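Local coordinates for nitrogenase molybdenum-iron protein beta chain (PDB 4WES), which forms, with the alpha chain, the molybdenum-iron component of nitrogenase, which reduces dinitrogen to ammonia, and shares an [8Fe-7S] cluster with that chain, at residues 190-196 with 276-281; 236-242 with 259-265; 170-176 with 196-202; 270-274 with 296-300; 181-187 with 420-425. All blocks are in the same frame, centred on the assembly; numbering follows the deposited sequence. Where two conformers were deposited one is given.

Interaction 1 of 5, residues 190-196 with 276-281; sequences LFEAMDI and FIMALS
This is a buried, largely apolar helix-to-helix contact between the end of helix 181-193 and the middle of helix 270-284, two helices of one alpha/beta domain. Residues 190-193 are helical. Asp195, at phi/psi 62/44°, then closes the helix in a Schellman motif: Ile196 N bonds to Phe191 O at 3.0 Å and Asp195 N to Glu192 O at 3.0 Å. After it, Ile196 (chi1 m, chi2 t) points its CB toward the second helix. Residues 276-281 are helical throughout. The CA atoms of Leu190 and Ile277 lie 8.2 Å apart, those of Ile196 and Leu280 7.9 Å. Leu280 (chi1 -88°, chi2 39°) has the largest area buried, 77 Å²: its CB meets Ile196 CD1 at 3.7 Å, its CD2 meets Met194 CG at 4.0 Å, and its CD1 lies 4.1 Å from Phe191 CZ, with CG over one face of that ring. Phe276 (chi1 t) brings its CZ to 3.7 Å from Phe191 CE2; the centroids are 5.8 Å apart and the planes at 68°. Phe276 CE2 also meets Leu190 CD1 at 4.0 Å. Met194, m at all three chi angles, is long enough to bring CE to 4.0 Å from Ser281 CB. Beneath the pair runs the parallel sheet, where Phe191 rests on Ile172 and Val174, Phe276 on Leu241 and Leu280 on Leu239, while helix 290-305 touches Leu190 and Met194 through Ile292.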
# COMPACT_ATOMS: atom_id res chain seq x y z
N LEU B 190 4.57 13.91 -20.65
CA LEU B 190 5.11 15.22 -20.37
C LEU B 190 5.57 15.94 -21.64
O LEU B 190 5.30 17.14 -21.81
CB LEU B 190 6.24 15.12 -19.34
CG LEU B 190 5.75 14.70 -17.95
CD1 LEU B 190 6.93 14.39 -17.04
CD2 LEU B 190 4.92 15.78 -17.31
N PHE B 191 6.27 15.24 -22.53
CA PHE B 191 6.61 15.82 -23.84
C PHE B 191 5.35 16.30 -24.57
O PHE B 191 5.31 17.40 -25.15
CB PHE B 191 7.30 14.79 -24.76
CG PHE B 191 8.81 14.74 -24.65
CD1 PHE B 191 9.58 15.51 -25.51
CD2 PHE B 191 9.45 13.95 -23.73
CE1 PHE B 191 10.95 15.50 -25.42
CE2 PHE B 191 10.81 13.92 -23.66
CZ PHE B 191 11.56 14.68 -24.51
N GLU B 192 4.31 15.47 -24.54
CA GLU B 192 3.07 15.80 -25.25
C GLU B 192 2.39 17.00 -24.60
O GLU B 192 1.89 17.90 -25.30
CB GLU B 192 2.17 14.58 -25.29
CG GLU B 192 2.78 13.54 -26.23
CD GLU B 192 2.20 12.15 -26.13
OE1 GLU B 192 1.20 11.96 -25.41
OE2 GLU B 192 2.80 11.25 -26.79
N ALA B 193 2.39 17.07 -23.27
CA ALA B 193 1.81 18.23 -22.58
C ALA B 193 2.59 19.52 -22.91
O ALA B 193 2.00 20.61 -22.96
CB ALA B 193 1.73 17.99 -21.08
N MET B 194 3.90 19.40 -23.08
CA MET B 194 4.77 20.52 -23.45
C MET B 194 4.62 20.89 -24.94
O MET B 194 5.16 21.91 -25.37
CB MET B 194 6.25 20.21 -23.17
CG MET B 194 6.66 20.18 -21.69
SD MET B 194 6.64 21.75 -20.84
CE MET B 194 8.03 22.61 -21.60
N ASP B 195 3.94 20.04 -25.72
CA ASP B 195 3.79 20.20 -27.16
C ASP B 195 5.14 20.15 -27.89
O ASP B 195 5.39 20.94 -28.82
CB ASP B 195 3.02 21.49 -27.49
CG ASP B 195 2.49 21.50 -28.91
OD1 ASP B 195 2.27 20.40 -29.50
OD2 ASP B 195 2.28 22.61 -29.44
N ILE B 196 5.98 19.19 -27.51
CA ILE B 196 7.30 19.01 -28.07
C ILE B 196 7.36 17.67 -28.83
O ILE B 196 7.31 16.61 -28.21
CB ILE B 196 8.39 19.05 -26.99
CG1 ILE B 196 8.41 20.44 -26.38
CG2 ILE B 196 9.76 18.66 -27.53
CD1 ILE B 196 9.24 20.56 -25.11
N PHE B 276 14.49 18.29 -15.90
CA PHE B 276 13.96 17.74 -17.15
C PHE B 276 13.02 18.72 -17.82
O PHE B 276 13.18 18.99 -19.01
CB PHE B 276 13.27 16.38 -16.83
CG PHE B 276 12.45 15.82 -17.94
CD1 PHE B 276 13.06 15.26 -19.05
CD2 PHE B 276 11.08 15.83 -17.88
CE1 PHE B 276 12.28 14.73 -20.08
CE2 PHE B 276 10.31 15.31 -18.90
CZ PHE B 276 10.91 14.77 -20.01
N ILE B 277 12.04 19.25 -17.09
CA ILE B 277 11.10 20.20 -17.68
C ILE B 277 11.84 21.45 -18.17
O ILE B 277 11.58 21.96 -19.28
CB ILE B 277 10.02 20.58 -16.66
CG1 ILE B 277 9.17 19.36 -16.29
CG2 ILE B 277 9.13 21.71 -17.15
CD1 ILE B 277 8.41 18.73 -17.43
N MET B 278 12.79 21.95 -17.39
CA MET B 278 13.58 23.13 -17.83
C MET B 278 14.40 22.84 -19.06
O MET B 278 14.50 23.69 -19.95
CB MET B 278 14.46 23.66 -16.70
CG MET B 278 13.69 24.26 -15.52
SD MET B 278 12.69 25.67 -15.93
CE MET B 278 11.30 24.89 -16.76
N ALA B 279 14.99 21.64 -19.16
CA ALA B 279 15.74 21.29 -20.37
C ALA B 279 14.83 21.32 -21.57
O ALA B 279 15.22 21.81 -22.65
CB ALA B 279 16.38 19.92 -20.22
N LEU B 280 13.63 20.78 -21.44
CA LEU B 280 12.65 20.80 -22.55
C LEU B 280 12.30 22.23 -22.95
O LEU B 280 12.27 22.57 -24.14
CB LEU B 280 11.37 20.08 -22.13
CG LEU B 280 11.21 18.56 -22.33
CD1 LEU B 280 12.48 17.77 -22.04
CD2 LEU B 280 10.06 18.06 -21.45
N SER B 281 11.97 23.06 -21.97
CA SER B 281 11.57 24.45 -22.25
C SER B 281 12.71 25.23 -22.88
O SER B 281 12.50 25.94 -23.86
CB SER B 281 11.09 25.11 -20.96
OG SER B 281 10.66 26.43 -21.19

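Interaction 2 of 5, residues 236-242 with 259-265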
# COMPACT_ATOMS: atom_id res chain seq x y z
N ASP B 236 16.97 17.29 -33.52
CA ASP B 236 17.65 18.51 -33.10
C ASP B 236 18.60 18.29 -31.93
O ASP B 236 19.58 19.01 -31.77
CB ASP B 236 16.63 19.55 -32.68
CG ASP B 236 15.83 20.09 -33.85
OD1 ASP B 236 16.40 20.23 -34.98
OD2 ASP B 236 14.63 20.42 -33.63
N LEU B 237 18.28 17.31 -31.08
CA LEU B 237 18.89 17.16 -29.77
C LEU B 237 18.51 15.78 -29.27
O LEU B 237 17.40 15.31 -29.57
CB LEU B 237 18.36 18.23 -28.80
CG LEU B 237 18.87 18.23 -27.36
CD1 LEU B 237 20.35 18.53 -27.28
CD2 LEU B 237 18.07 19.19 -26.50
N THR B 238 19.39 15.17 -28.46
CA THR B 238 19.06 13.98 -27.70
C THR B 238 19.14 14.31 -26.21
O THR B 238 20.15 14.83 -25.76
CB THR B 238 20.04 12.83 -28.03
OG1 THR B 238 19.99 12.53 -29.43
CG2 THR B 238 19.72 11.60 -27.19
N LEU B 239 18.09 13.97 -25.47
CA LEU B 239 18.15 14.01 -24.00
C LEU B 239 18.45 12.61 -23.51
O LEU B 239 17.71 11.65 -23.80
CB LEU B 239 16.84 14.51 -23.41
CG LEU B 239 16.49 15.96 -23.75
CD1 LEU B 239 15.21 16.42 -23.08
CD2 LEU B 239 17.64 16.91 -23.43
N SER B 240 19.56 12.49 -22.77
CA SER B 240 20.00 11.21 -22.20
C SER B 240 19.58 11.20 -20.74
O SER B 240 20.13 11.96 -19.94
CB SER B 240 21.54 11.17 -22.31
OG SER B 240 22.00 10.00 -21.69
N LEU B 241 18.57 10.39 -20.39
CA LEU B 241 18.07 10.37 -19.03
C LEU B 241 18.73 9.24 -18.29
O LEU B 241 18.46 8.05 -18.56
CB LEU B 241 16.57 10.18 -19.00
CG LEU B 241 15.72 11.17 -19.80
CD1 LEU B 241 14.24 11.00 -19.52
CD2 LEU B 241 16.10 12.62 -19.61
N GLY B 242 19.61 9.58 -17.35
CA GLY B 242 20.36 8.57 -16.60
C GLY B 242 21.63 8.24 -17.34
O GLY B 242 21.63 7.49 -18.29
N VAL B 259 24.09 14.77 -33.93
CA VAL B 259 23.01 15.23 -33.07
C VAL B 259 23.57 15.52 -31.69
O VAL B 259 24.05 14.61 -31.00
CB VAL B 259 21.88 14.17 -32.95
CG1 VAL B 259 20.76 14.71 -32.08
CG2 VAL B 259 21.35 13.73 -34.31
N PRO B 260 23.51 16.79 -31.23
CA PRO B 260 24.03 17.08 -29.89
C PRO B 260 23.21 16.42 -28.80
O PRO B 260 22.05 16.05 -29.04
CB PRO B 260 23.93 18.60 -29.76
CG PRO B 260 23.02 19.03 -30.83
CD PRO B 260 22.91 17.97 -31.85
N PHE B 261 23.78 16.27 -27.61
CA PHE B 261 23.03 15.68 -26.53
C PHE B 261 23.23 16.44 -25.25
O PHE B 261 24.21 17.16 -25.07
CB PHE B 261 23.37 14.18 -26.36
CG PHE B 261 24.71 13.92 -25.74
CD1 PHE B 261 25.87 13.98 -26.49
CD2 PHE B 261 24.81 13.60 -24.39
CE1 PHE B 261 27.09 13.72 -25.92
CE2 PHE B 261 26.03 13.35 -23.81
CZ PHE B 261 27.17 13.42 -24.57
N LYS B 262 22.29 16.22 -24.33
CA LYS B 262 22.36 16.72 -22.96
C LYS B 262 22.05 15.57 -22.01
O LYS B 262 21.07 14.85 -22.22
CB LYS B 262 21.35 17.84 -22.78
CG LYS B 262 21.30 18.54 -21.45
CD LYS B 262 20.52 19.84 -21.56
CE LYS B 262 20.37 20.55 -20.21
NZ LYS B 262 21.63 20.65 -19.42
N THR B 263 22.85 15.43 -20.96
CA THR B 263 22.64 14.40 -19.97
C THR B 263 21.85 14.98 -18.81
O THR B 263 22.15 16.07 -18.34
CB THR B 263 23.99 13.88 -19.48
OG1 THR B 263 24.70 13.31 -20.58
CG2 THR B 263 23.81 12.81 -18.37
N LEU B 264 20.85 14.23 -18.35
CA LEU B 264 19.98 14.62 -17.24
C LEU B 264 19.88 13.45 -16.28
O LEU B 264 20.08 12.29 -16.66
CB LEU B 264 18.58 14.94 -17.76
CG LEU B 264 18.47 16.17 -18.66
CD1 LEU B 264 17.12 16.18 -19.38
CD2 LEU B 264 18.68 17.46 -17.87
N ARG B 265 19.59 13.74 -15.03
CA ARG B 265 19.23 12.69 -14.10
C ARG B 265 17.90 12.06 -14.49
O ARG B 265 17.01 12.71 -15.06
CB ARG B 265 19.08 13.29 -12.74
CG ARG B 265 20.36 13.49 -12.06
CD ARG B 265 20.13 13.88 -10.59
NE ARG B 265 21.43 13.95 -10.04
CZ ARG B 265 21.76 14.53 -8.93
NH1 ARG B 265 20.85 15.16 -8.21
NH2 ARG B 265 23.01 14.50 -8.55
O HOH W 1 22.77 12.51 -29.67
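Leu264 lays its CD1 against Leu241 CD2 at 3.7 Å and Leu239 CD2 at 4.1 Å, so that leucines fill the sheet face on which helix 270-284 packs. The backbones beneath run parallel at 20°, with a ladder alternating between donor and acceptor: Thr238 N to Pro260 O (2.9 Å), Lys262 N to Thr238 O (2.9 Å), Ser240 N to Lys262 O (2.9 Å), Leu264 N to Ser240 O (2.9 Å) and Gly242 N to Leu264 O (2.8 Å). These are the two strands of a beta-alpha-beta unit whose crossover is helix 243-257. Gly242 is the N-cap of that helix; at phi/psi 89/103° a CB would jam against the carbonyl oxygen of Leu241. On the other face sit Thr238, Ser240, Phe261 and Thr263, and the hydroxyls of Ser240 and Thr263 both bond to Asp247 of the crossover helix. Thr238 OG1 bonds to Asn173 and donates to a water at 2.8 Å, which donates to Val259 O at 2.8 Å. Pro260 lacks an NH but offers its carbonyl.

Interaction 3 of 5, residues 170-176 with 196-202; sequences GKINVIP and IPYIMFP
Strands 172-175 and 198-200 run parallel at 22° with axes 4.5 Å apart, pairing Ile172 with Tyr198, Asn173 with Ile199 and Val174 with Met200; helix 181-193 is the crossover of this beta-alpha-beta unit. Ile196 CG2 lies 3.8 Å from Ile172 CD1. Pro197 lacks an NH, but its O accepts from Ile172 N (3.0 Å) and from a water (3.0 Å) that also donates to Gly170 O (2.8 Å). Tyr198 (chi1 p) points to the same side of the sheet as Val174, its OH bonded to Glu192; a second water joins its O (2.8 Å) to Lys171 NZ (3.0 Å). Ile199 pairs twice, N to Ile172 O (3.0 Å) and O to Val174 N (2.8 Å). Met200 CB packs on Val174 CG1 at 3.7 Å. Phe201 N bonds to Val174 O at 3.1 Å; Ile175 CG1 makes a CH-pi contact over its ring (chi1 p), 4.1 Å from the centroid. Pro202 follows a cis peptide. Main-chain bonds fix the register; mostly apolar side chains suit its burial.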
# COMPACT_ATOMS: atom_id res chain seq x y z
N GLY B 170 12.57 18.12 -36.73
CA GLY B 170 12.05 19.01 -35.71
C GLY B 170 11.77 18.36 -34.37
O GLY B 170 11.05 18.94 -33.56
N LYS B 171 12.35 17.19 -34.12
CA LYS B 171 12.07 16.41 -32.92
C LYS B 171 13.27 16.41 -31.96
O LYS B 171 14.42 16.64 -32.36
CB LYS B 171 11.72 14.95 -33.28
CG LYS B 171 10.49 14.84 -34.18
CD LYS B 171 10.14 13.40 -34.49
CE LYS B 171 8.92 13.36 -35.38
NZ LYS B 171 8.45 11.96 -35.62
N ILE B 172 12.99 16.07 -30.70
CA ILE B 172 14.00 15.80 -29.72
C ILE B 172 13.99 14.27 -29.46
O ILE B 172 12.94 13.69 -29.25
CB ILE B 172 13.71 16.54 -28.40
CG1 ILE B 172 13.89 18.05 -28.63
CG2 ILE B 172 14.61 16.06 -27.26
CD1 ILE B 172 13.57 18.91 -27.44
N ASN B 173 15.17 13.63 -29.54
CA ASN B 173 15.28 12.23 -29.14
C ASN B 173 15.30 12.16 -27.61
O ASN B 173 15.96 13.01 -26.98
CB ASN B 173 16.55 11.60 -29.65
CG ASN B 173 16.67 11.62 -31.15
OD1 ASN B 173 15.69 11.44 -31.86
ND2 ASN B 173 17.90 11.83 -31.62
N VAL B 174 14.67 11.16 -27.02
CA VAL B 174 14.79 10.92 -25.60
C VAL B 174 15.13 9.45 -25.38
O VAL B 174 14.39 8.57 -25.81
CB VAL B 174 13.56 11.40 -24.79
CG1 VAL B 174 12.26 10.80 -25.28
CG2 VAL B 174 13.77 11.15 -23.29
N ILE B 175 16.26 9.22 -24.71
CA ILE B 175 16.64 7.89 -24.30
C ILE B 175 16.31 7.84 -22.80
O ILE B 175 16.92 8.57 -22.03
CB ILE B 175 18.13 7.59 -24.56
CG1 ILE B 175 18.47 7.77 -26.04
CG2 ILE B 175 18.48 6.20 -24.08
CD1 ILE B 175 19.97 7.74 -26.34
N PRO B 176 15.30 7.04 -22.42
CA PRO B 176 14.72 7.18 -21.09
C PRO B 176 15.47 6.43 -19.99
O PRO B 176 15.06 6.48 -18.83
CB PRO B 176 13.32 6.61 -21.28
CG PRO B 176 13.53 5.53 -22.28
CD PRO B 176 14.52 6.13 -23.27
N ILE B 196 5.98 19.19 -27.51
CA ILE B 196 7.30 19.01 -28.07
C ILE B 196 7.36 17.67 -28.83
O ILE B 196 7.31 16.61 -28.21
CB ILE B 196 8.39 19.05 -26.99
CG1 ILE B 196 8.41 20.44 -26.38
CG2 ILE B 196 9.76 18.66 -27.53
CD1 ILE B 196 9.24 20.56 -25.11
N PRO B 197 7.54 17.70 -30.15
CA PRO B 197 7.73 16.46 -30.91
C PRO B 197 8.99 15.73 -30.49
O PRO B 197 10.02 16.38 -30.22
CB PRO B 197 7.81 16.93 -32.37
CG PRO B 197 7.03 18.23 -32.37
CD PRO B 197 7.34 18.86 -31.04
N TYR B 198 8.94 14.39 -30.48
CA TYR B 198 10.02 13.60 -29.93
C TYR B 198 10.06 12.22 -30.56
O TYR B 198 9.08 11.77 -31.17
CB TYR B 198 9.88 13.47 -28.38
CG TYR B 198 8.65 12.67 -28.00
CD1 TYR B 198 7.40 13.23 -27.96
CD2 TYR B 198 8.75 11.30 -27.82
CE1 TYR B 198 6.28 12.46 -27.69
CE2 TYR B 198 7.65 10.54 -27.56
CZ TYR B 198 6.40 11.11 -27.51
OH TYR B 198 5.29 10.33 -27.29
N ILE B 199 11.20 11.56 -30.37
CA ILE B 199 11.34 10.14 -30.65
C ILE B 199 11.90 9.53 -29.36
O ILE B 199 13.00 9.91 -28.95
CB ILE B 199 12.33 9.80 -31.79
CG1 ILE B 199 11.86 10.44 -33.11
CG2 ILE B 199 12.44 8.29 -31.94
CD1 ILE B 199 12.93 10.43 -34.18
N MET B 200 11.17 8.64 -28.70
CA MET B 200 11.68 7.92 -27.54
C MET B 200 12.23 6.58 -27.98
O MET B 200 11.56 5.88 -28.73
CB MET B 200 10.59 7.70 -26.50
CG MET B 200 11.09 6.92 -25.28
SD MET B 200 9.88 6.70 -24.00
CE MET B 200 9.95 8.31 -23.28
N PHE B 201 13.43 6.23 -27.52
CA PHE B 201 13.90 4.89 -27.75
C PHE B 201 14.90 4.47 -26.67
O PHE B 201 15.68 5.31 -26.19
CB PHE B 201 14.54 4.76 -29.14
CG PHE B 201 15.89 5.36 -29.27
CD1 PHE B 201 16.04 6.73 -29.48
CD2 PHE B 201 17.02 4.56 -29.37
CE1 PHE B 201 17.28 7.31 -29.64
CE2 PHE B 201 18.28 5.13 -29.56
CZ PHE B 201 18.40 6.50 -29.70
N PRO B 202 14.93 3.18 -26.33
CA PRO B 202 13.86 2.19 -26.50
C PRO B 202 12.56 2.64 -25.81
O PRO B 202 12.57 3.57 -24.99
CB PRO B 202 14.41 0.92 -25.83
CG PRO B 202 15.87 1.20 -25.62
CD PRO B 202 15.97 2.67 -25.42
O HOH W 2 10.91 19.16 -30.79
O HOH W 3 8.01 10.21 -33.20

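Interaction 4 of 5, residues 270-274 with 296-300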
# COMPACT_ATOMS: atom_id res chain seq x y z
N VAL B 270 11.73 16.31 -7.00
CA VAL B 270 11.48 17.71 -7.36
C VAL B 270 12.54 18.23 -8.30
O VAL B 270 12.25 18.59 -9.45
CB VAL B 270 11.35 18.60 -6.11
CG1 VAL B 270 11.06 20.05 -6.52
CG2 VAL B 270 10.29 18.09 -5.14
N SER B 271 13.79 18.34 -7.85
CA SER B 271 14.83 18.95 -8.68
C SER B 271 15.07 18.17 -9.95
O SER B 271 15.27 18.78 -11.01
CB SER B 271 16.12 19.17 -7.91
OG SER B 271 16.71 17.94 -7.50
N ALA B 272 15.04 16.85 -9.90
CA ALA B 272 15.33 16.08 -11.11
C ALA B 272 14.20 16.22 -12.14
O ALA B 272 14.45 16.28 -13.33
CB ALA B 272 15.62 14.64 -10.78
N THR B 273 12.95 16.26 -11.70
CA THR B 273 11.86 16.53 -12.65
C THR B 273 11.94 17.97 -13.15
O THR B 273 11.81 18.23 -14.36
CB THR B 273 10.48 16.20 -12.09
OG1 THR B 273 10.47 14.83 -11.67
CG2 THR B 273 9.41 16.40 -13.13
N ASP B 274 12.17 18.91 -12.24
CA ASP B 274 12.33 20.31 -12.64
C ASP B 274 13.40 20.44 -13.70
O ASP B 274 13.24 21.19 -14.67
CB ASP B 274 12.73 21.15 -11.42
CG ASP B 274 11.60 21.48 -10.45
OD1 ASP B 274 10.42 21.14 -10.72
OD2 ASP B 274 11.95 22.06 -9.39
N ARG B 296 3.16 19.75 -10.22
CA ARG B 296 4.29 20.09 -9.35
C ARG B 296 3.79 20.65 -8.04
O ARG B 296 4.26 20.31 -6.95
CB ARG B 296 5.24 21.06 -10.04
CG ARG B 296 6.47 21.35 -9.19
CD ARG B 296 7.34 22.38 -9.88
NE ARG B 296 8.63 22.59 -9.18
CZ ARG B 296 8.82 23.27 -8.04
NH1 ARG B 296 7.82 23.93 -7.46
NH2 ARG B 296 10.02 23.30 -7.49
N GLY B 297 2.83 21.57 -8.11
CA GLY B 297 2.31 22.17 -6.91
C GLY B 297 1.54 21.22 -6.01
O GLY B 297 1.51 21.41 -4.80
N GLN B 298 0.91 20.20 -6.60
CA GLN B 298 0.30 19.14 -5.79
C GLN B 298 1.39 18.32 -5.10
O GLN B 298 1.22 17.91 -3.94
CB GLN B 298 -0.56 18.23 -6.66
CG GLN B 298 -1.84 18.90 -7.15
CD GLN B 298 -2.53 18.07 -8.20
OE1 GLN B 298 -1.88 17.52 -9.11
NE2 GLN B 298 -3.83 17.96 -8.10
N LEU B 299 2.48 18.03 -5.79
CA LEU B 299 3.60 17.34 -5.13
C LEU B 299 4.13 18.16 -3.97
O LEU B 299 4.31 17.62 -2.86
CB LEU B 299 4.72 17.12 -6.16
CG LEU B 299 6.01 16.58 -5.55
CD1 LEU B 299 5.84 15.26 -4.81
CD2 LEU B 299 7.10 16.50 -6.61
N ILE B 300 4.35 19.45 -4.15
CA ILE B 300 4.81 20.29 -3.04
C ILE B 300 3.79 20.27 -1.92
O ILE B 300 4.14 20.18 -0.73
CB ILE B 300 5.12 21.73 -3.53
CG1 ILE B 300 6.25 21.74 -4.56
CG2 ILE B 300 5.43 22.64 -2.36
CD1 ILE B 300 7.56 21.16 -4.09
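Val270, Arg296 and Asp274 carry this contact between the first turn of helix 270-284 and the middle of helix 290-305. The two segments run antiparallel, at 173°, but their axes come no closer than 11.9 Å, so side chains must bridge a wide gap. Arg296 is long enough: with chi1 to chi3 all t, it stretches across and presents the edge of its guanidinium to Asp274. NE donates to Asp274 OD1 at 2.8 Å and NH2 to Asp274 OD2 at 3.0 Å, a two-pronged salt bridge that suits a buried charge pair, since each group neutralises the other. Asp274 OD1 has a further hydrogen bond from Tyr427 on helix 426-448, and Arg296 NH1 donates to the main-chain O of Met514 of the alpha chain. Val270, one helical turn before Asp274, fills the apolar part of the gap. Its CG2 meets Leu299 CD2 at 3.9 Å and Ile300 CD1 at 4.2 Å, while CG1 lies 3.5 Å from Arg296 NH2. Met514 of the alpha chain also packs on Val270 and Ile300. The whole is an antiparallel helix pair pinned by a bidentate Asp-Arg salt bridge, set at the alpha-beta subunit interface of the MoFe protein.

Interaction 5 of 5, residues 181-187 with 420-425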
# COMPACT_ATOMS: atom_id res chain seq x y z
N PRO B 181 8.02 0.59 -18.31
CA PRO B 181 7.08 1.12 -19.31
C PRO B 181 6.20 2.23 -18.75
O PRO B 181 5.84 3.14 -19.50
CB PRO B 181 6.30 -0.12 -19.76
CG PRO B 181 6.50 -1.13 -18.66
CD PRO B 181 7.86 -0.86 -18.11
N ALA B 182 5.82 2.18 -17.47
CA ALA B 182 5.04 3.27 -16.93
C ALA B 182 5.80 4.57 -16.93
O ALA B 182 5.22 5.66 -17.09
CB ALA B 182 4.55 2.94 -15.55
N ASP B 183 7.10 4.49 -16.65
CA ASP B 183 7.95 5.69 -16.67
C ASP B 183 8.12 6.22 -18.09
O ASP B 183 8.06 7.42 -18.31
CB ASP B 183 9.31 5.34 -16.06
CG ASP B 183 9.21 4.98 -14.60
OD1 ASP B 183 9.91 4.03 -14.20
OD2 ASP B 183 8.43 5.64 -13.89
N MET B 184 8.27 5.30 -19.06
CA MET B 184 8.27 5.73 -20.45
C MET B 184 6.98 6.43 -20.83
O MET B 184 7.01 7.48 -21.49
CB MET B 184 8.59 4.53 -21.36
CG MET B 184 10.03 4.05 -21.21
SD MET B 184 10.16 2.29 -21.44
CE MET B 184 11.96 2.08 -21.48
N ARG B 185 5.83 5.89 -20.40
CA ARG B 185 4.56 6.54 -20.70
C ARG B 185 4.48 7.91 -20.09
O ARG B 185 3.99 8.86 -20.72
CB ARG B 185 3.37 5.70 -20.21
CG ARG B 185 3.19 4.41 -20.98
CD ARG B 185 2.02 3.62 -20.43
NE ARG B 185 1.82 2.32 -21.05
CZ ARG B 185 0.88 1.99 -21.91
NH1 ARG B 185 0.09 2.92 -22.42
NH2 ARG B 185 0.73 0.74 -22.28
N GLU B 186 4.96 8.06 -18.85
CA GLU B 186 4.89 9.36 -18.18
C GLU B 186 5.79 10.39 -18.85
O GLU B 186 5.40 11.55 -19.01
CB GLU B 186 5.23 9.20 -16.71
CG GLU B 186 5.25 10.49 -15.91
CD GLU B 186 3.96 11.29 -15.89
OE1 GLU B 186 2.91 10.79 -16.31
OE2 GLU B 186 4.02 12.47 -15.45
N ILE B 187 7.00 9.99 -19.24
CA ILE B 187 7.89 10.91 -19.95
C ILE B 187 7.27 11.35 -21.27
O ILE B 187 7.30 12.54 -21.61
CB ILE B 187 9.29 10.27 -20.12
CG1 ILE B 187 9.96 10.14 -18.75
CG2 ILE B 187 10.14 11.04 -21.09
CD1 ILE B 187 11.03 9.07 -18.70
N TYR B 420 3.71 -2.25 -12.22
CA TYR B 420 4.24 -1.84 -13.51
C TYR B 420 3.31 -0.88 -14.26
O TYR B 420 3.68 -0.38 -15.32
CB TYR B 420 4.59 -3.08 -14.39
CG TYR B 420 3.64 -4.20 -14.13
CD1 TYR B 420 3.99 -5.23 -13.26
CD2 TYR B 420 2.35 -4.21 -14.66
CE1 TYR B 420 3.09 -6.20 -12.90
CE2 TYR B 420 1.45 -5.20 -14.33
CZ TYR B 420 1.81 -6.19 -13.43
OH TYR B 420 0.93 -7.14 -13.00
N TYR B 421 2.14 -0.57 -13.70
CA TYR B 421 1.28 0.46 -14.23
C TYR B 421 1.53 1.83 -13.57
O TYR B 421 0.92 2.79 -13.98
CB TYR B 421 -0.20 0.05 -14.10
CG TYR B 421 -0.56 -1.24 -14.84
CD1 TYR B 421 -0.24 -1.47 -16.19
CD2 TYR B 421 -1.22 -2.22 -14.19
CE1 TYR B 421 -0.58 -2.67 -16.81
CE2 TYR B 421 -1.59 -3.39 -14.80
CZ TYR B 421 -1.24 -3.65 -16.10
OH TYR B 421 -1.58 -4.91 -16.67
N ASN B 422 2.41 1.89 -12.55
CA ASN B 422 2.63 3.16 -11.86
C ASN B 422 4.01 3.72 -12.13
O ASN B 422 5.04 3.07 -11.95
CB ASN B 422 2.35 3.15 -10.35
CG ASN B 422 1.95 1.79 -9.80
OD1 ASN B 422 2.56 1.30 -8.85
ND2 ASN B 422 0.90 1.21 -10.37
N PRO B 423 4.04 4.99 -12.57
CA PRO B 423 5.33 5.60 -12.79
C PRO B 423 5.97 5.98 -11.46
O PRO B 423 5.25 6.25 -10.48
CB PRO B 423 4.99 6.87 -13.57
CG PRO B 423 3.62 7.25 -13.08
CD PRO B 423 2.93 5.91 -12.88
N LYS B 424 7.31 6.02 -11.44
CA LYS B 424 8.07 6.65 -10.40
C LYS B 424 8.64 8.00 -10.80
O LYS B 424 9.12 8.72 -9.92
CB LYS B 424 9.22 5.73 -9.90
CG LYS B 424 10.33 5.49 -10.97
CD LYS B 424 11.51 4.60 -10.57
CE LYS B 424 11.82 3.51 -11.62
NZ LYS B 424 12.67 2.43 -11.02
N VAL B 425 8.64 8.30 -12.10
CA VAL B 425 9.20 9.54 -12.60
C VAL B 425 8.15 10.65 -12.69
O VAL B 425 6.94 10.41 -12.65
CB VAL B 425 9.84 9.33 -13.99
CG1 VAL B 425 10.98 8.34 -13.91
CG2 VAL B 425 8.80 8.94 -15.06
O HOH W 4 6.45 0.15 -15.48
O HOH W 5 7.77 2.46 -12.83
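Asp183 supplies the acceptors that hold the loop 420-425 against the first turns of helix 181-193. Its OD2 takes two consecutive backbone donors, Lys424 N at 2.7 Å and Val425 N at 3.2 Å. OD1 accepts from a water at 3.0 Å that also donates to Asn422 O at 2.9 Å, besides a weak bond from Gly180 N. Ala182 N, in the first turn, donates to another water at 2.9 Å, which donates to Tyr420 O at 2.8 Å. Lys424 NZ lies 4.5 Å from Asp183 OD1, beyond a salt bridge, and pairs with Glu323. Glu186 turns its charge to Arg189, while its CB packs 3.9 Å from Pro423 CB. The small Ala182 lets the loop come close, with CB 3.4 Å from Tyr420 O, and Val425 CG2 meets Ile187 CG1 at 4.0 Å. The contact ties the start of a crossover helix to the turn leading into helix 426-448, far away in sequence. One buried carboxylate answers main-chain NH groups rather than a side-chain cation.

Interactions 2 and 3 belong to one parallel sheet, their centres 10 Å apart, joined where strands 172-175 and 237-241 pair: Leu239 N lies 2.8 Å from Asn173 O. Interaction 1 packs on that sheet; Leu280 CD1 comes within 3.2 Å of Leu239 CD1, and Ile196 is common to interactions 1 and 3. Helix 181-193 leads back to interaction 5, whose Ile187 CG2 lies 3.5 Å from Met200 CE of interaction 3, and helix 270-284 leads back to interaction 4. Interactions 4 and 5 both touch the second beta subunit; the side chains of Ile300 and Tyr421 each lie near a bound Fe(II) ion, at about 10 and 5 Å. All five are away from the [8Fe-7S] cluster pocket.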